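Local coordinates for 2-aminomuconate 6-semialdehyde dehydrogenase (Burkholderia cenocepacia, PDB 4U3W), which probably catalyses the oxidation of 2-aminomuconate 6-semialdehyde to 2-aminomuconate, most likely with a nicotinamide cofactor, at residues 276-282 with 309-315. Residues are numbered along the deposited sequence; the frame is centred on the assembly and turned at random.
Sequences KNAAVVF and SERVYVE
The guanidinium of Arg-311 lies with one face over the methyl of Ala-278, whose CB sits 4.2 Å above the plane. Its edge meets the carbonyl of Lys-276. NE and NH2 both bond to Lys-276 O, each at 2.9 Å and nearly in the guanidinium plane. NH2 approaches almost along the C=O axis, whereas NE comes from above the carbonyl plane. A bend at chi3 (-79°) turns the guanidinium to this oxygen. NH1 bonds to Tyr-313 OH at 2.9 Å. The same group also donates to the carbonyls of Arg-428 and Val-429, on helix 422-430. The Ala-278 methyl meets the edge of the Tyr-313 ring, with CB 3.9 Å from CE2.

Lys-276 bends at chi2 (70°) and crosses Glu-310 at about a right angle. Its NZ makes a salt bridge of 2.8 Å to Glu-310 OE1, meeting OE1 on its anti side, somewhat out of the carboxylate plane. A water links NZ to Glu-310 O, and Glu-407 O also accepts from NZ.

Strands 277-281 and 309-315 are parallel neighbours within a mixed seven-stranded sheet, flanked by 437-441 and 413-419. Helix 287-299 joins them as a beta-alpha-beta unit. The ladder begins with Arg-311 N to Asn-277 O and ends with Glu-315 N to Val-281 O. On the face carrying Ala-279 and Val-312, Val-281 CB packs 4.1 Å from Val-314 CG2. Lys-276 and Glu-310 pair their buried charges, N-H groups of Ile-409 and Phe-410 also serve the carboxylate, and carbonyls and a hydroxyl receive the guanidinium. This probably lowers the cost of burying them.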
loop_
_atom_site.group_PDB
_atom_site.type_symbol
_atom_site.label_atom_id
_atom_site.label_comp_id
_atom_site.label_asym_id
_atom_site.label_seq_id
_atom_site.Cartn_x
_atom_site.Cartn_y
_atom_site.Cartn_z
ATOM N N LYS A 276 24.967 -20.475 5.490
ATOM C CA LYS A 276 25.195 -21.805 6.094
ATOM C C LYS A 276 23.888 -22.204 6.733
ATOM O O LYS A 276 23.710 -22.146 7.957
ATOM C CB LYS A 276 26.321 -21.791 7.108
ATOM C CG LYS A 276 26.736 -23.230 7.585
ATOM C CD LYS A 276 27.460 -24.031 6.473
ATOM C CE LYS A 276 27.902 -25.436 7.000
ATOM N NZ LYS A 276 28.713 -26.141 5.969
ATOM N N ASN A 277 22.934 -22.524 5.868
ATOM C CA ASN A 277 21.550 -22.638 6.250
ATOM C C ASN A 277 21.203 -23.913 7.011
ATOM O O ASN A 277 21.759 -24.966 6.751
ATOM C CB ASN A 277 20.676 -22.548 5.006
ATOM C CG ASN A 277 21.064 -21.363 4.140
ATOM O OD1 ASN A 277 21.008 -20.205 4.577
ATOM N ND2 ASN A 277 21.430 -21.644 2.913
ATOM N N ALA A 278 20.278 -23.781 7.952
ATOM C CA ALA A 278 19.766 -24.914 8.740
ATOM C C ALA A 278 18.366 -25.375 8.303
ATOM O O ALA A 278 17.522 -24.550 7.828
ATOM C CB ALA A 278 19.734 -24.553 10.220
ATOM N N ALA A 279 18.137 -26.678 8.468
ATOM C CA ALA A 279 16.796 -27.262 8.467
ATOM C C ALA A 279 16.547 -27.822 9.879
ATOM O O ALA A 279 17.444 -28.455 10.463
ATOM C CB ALA A 279 16.678 -28.365 7.401
ATOM N N VAL A 280 15.367 -27.530 10.440
ATOM C CA VAL A 280 15.014 -27.964 11.805
ATOM C C VAL A 280 13.845 -28.908 11.696
ATOM O O VAL A 280 12.871 -28.582 11.039
ATOM C CB VAL A 280 14.655 -26.757 12.740
ATOM C CG1 VAL A 280 14.328 -27.231 14.163
ATOM C CG2 VAL A 280 15.838 -25.769 12.787
ATOM N N VAL A 281 13.985 -30.097 12.276
ATOM C CA VAL A 281 12.908 -31.072 12.272
ATOM C C VAL A 281 12.471 -31.407 13.705
ATOM O O VAL A 281 13.211 -32.022 14.440
ATOM C CB VAL A 281 13.303 -32.391 11.526
ATOM C CG1 VAL A 281 12.083 -33.321 11.451
ATOM C CG2 VAL A 281 13.798 -32.050 10.090
ATOM N N PHE A 282 11.261 -30.995 14.082
ATOM C CA PHE A 282 10.731 -31.318 15.391
ATOM C C PHE A 282 10.148 -32.752 15.377
ATOM O O PHE A 282 9.731 -33.224 14.307
ATOM C CB PHE A 282 9.662 -30.277 15.780
ATOM C CG PHE A 282 10.251 -28.952 16.185
ATOM C CD1 PHE A 282 10.636 -28.725 17.506
ATOM C CD2 PHE A 282 10.469 -27.947 15.228
ATOM C CE1 PHE A 282 11.185 -27.524 17.887
ATOM C CE2 PHE A 282 11.001 -26.721 15.599
ATOM C CZ PHE A 282 11.373 -26.511 16.928
ATOM N N SER A 309 20.510 -26.627 2.664
ATOM C CA SER A 309 20.668 -26.869 4.072
ATOM C C SER A 309 21.926 -27.705 4.305
ATOM O O SER A 309 21.910 -28.911 4.075
ATOM C CB SER A 309 19.428 -27.609 4.645
ATOM O OG SER A 309 19.274 -28.871 3.995
ATOM N N GLU A 310 23.000 -27.086 4.805
ATOM C CA GLU A 310 24.196 -27.841 5.135
ATOM C C GLU A 310 24.252 -28.184 6.623
ATOM O O GLU A 310 25.073 -29.009 7.002
ATOM C CB GLU A 310 25.476 -27.063 4.690
ATOM C CG GLU A 310 25.542 -27.023 3.160
ATOM C CD GLU A 310 26.889 -26.450 2.591
ATOM O OE1 GLU A 310 27.731 -25.952 3.376
ATOM O OE2 GLU A 310 27.082 -26.532 1.365
ATOM N N ARG A 311 23.368 -27.578 7.450
ATOM C CA ARG A 311 23.198 -27.959 8.868
ATOM C C ARG A 311 21.775 -28.473 8.994
ATOM O O ARG A 311 20.841 -27.895 8.409
ATOM C CB ARG A 311 23.385 -26.787 9.863
ATOM C CG ARG A 311 24.749 -26.060 9.790
ATOM C CD ARG A 311 24.819 -24.926 10.807
ATOM N NE ARG A 311 24.098 -23.703 10.351
ATOM C CZ ARG A 311 23.485 -22.857 11.182
ATOM N NH1 ARG A 311 23.446 -23.118 12.486
ATOM N NH2 ARG A 311 22.890 -21.759 10.716
ATOM N N VAL A 312 21.617 -29.578 9.705
ATOM C CA VAL A 312 20.278 -30.097 10.042
ATOM C C VAL A 312 20.220 -30.341 11.551
ATOM O O VAL A 312 21.180 -30.890 12.116
ATOM C CB VAL A 312 19.950 -31.429 9.287
ATOM C CG1 VAL A 312 18.484 -31.883 9.581
ATOM C CG2 VAL A 312 20.168 -31.244 7.779
ATOM N N TYR A 313 19.124 -29.909 12.207
ATOM C CA TYR A 313 18.921 -30.202 13.626
ATOM C C TYR A 313 17.614 -30.975 13.810
ATOM O O TYR A 313 16.569 -30.513 13.401
ATOM C CB TYR A 313 18.878 -28.936 14.492
ATOM C CG TYR A 313 20.147 -28.054 14.369
ATOM C CD1 TYR A 313 21.311 -28.346 15.070
ATOM C CD2 TYR A 313 20.141 -26.938 13.555
ATOM C CE1 TYR A 313 22.475 -27.520 14.962
ATOM C CE2 TYR A 313 21.291 -26.107 13.419
ATOM C CZ TYR A 313 22.443 -26.421 14.127
ATOM O OH TYR A 313 23.489 -25.574 13.963
ATOM N N VAL A 314 17.694 -32.141 14.445
ATOM C CA VAL A 314 16.525 -33.020 14.581
ATOM C C VAL A 314 16.301 -33.289 16.066
ATOM O O VAL A 314 17.245 -33.573 16.800
ATOM C CB VAL A 314 16.723 -34.343 13.804
ATOM C CG1 VAL A 314 15.510 -35.280 13.942
ATOM C CG2 VAL A 314 17.008 -34.035 12.315
ATOM N N GLU A 315 15.053 -33.157 16.510
ATOM C CA GLU A 315 14.756 -33.341 17.914
ATOM C C GLU A 315 15.114 -34.783 18.314
ATOM O O GLU A 315 14.813 -35.737 17.577
ATOM C CB GLU A 315 13.288 -33.018 18.216
ATOM C CG GLU A 315 13.021 -32.816 19.679
ATOM C CD GLU A 315 11.540 -32.436 19.937
ATOM O OE1 GLU A 315 10.802 -32.129 18.974
ATOM O OE2 GLU A 315 11.157 -32.481 21.105
HETATM O O HOH W 1 28.016 -28.714 6.667
#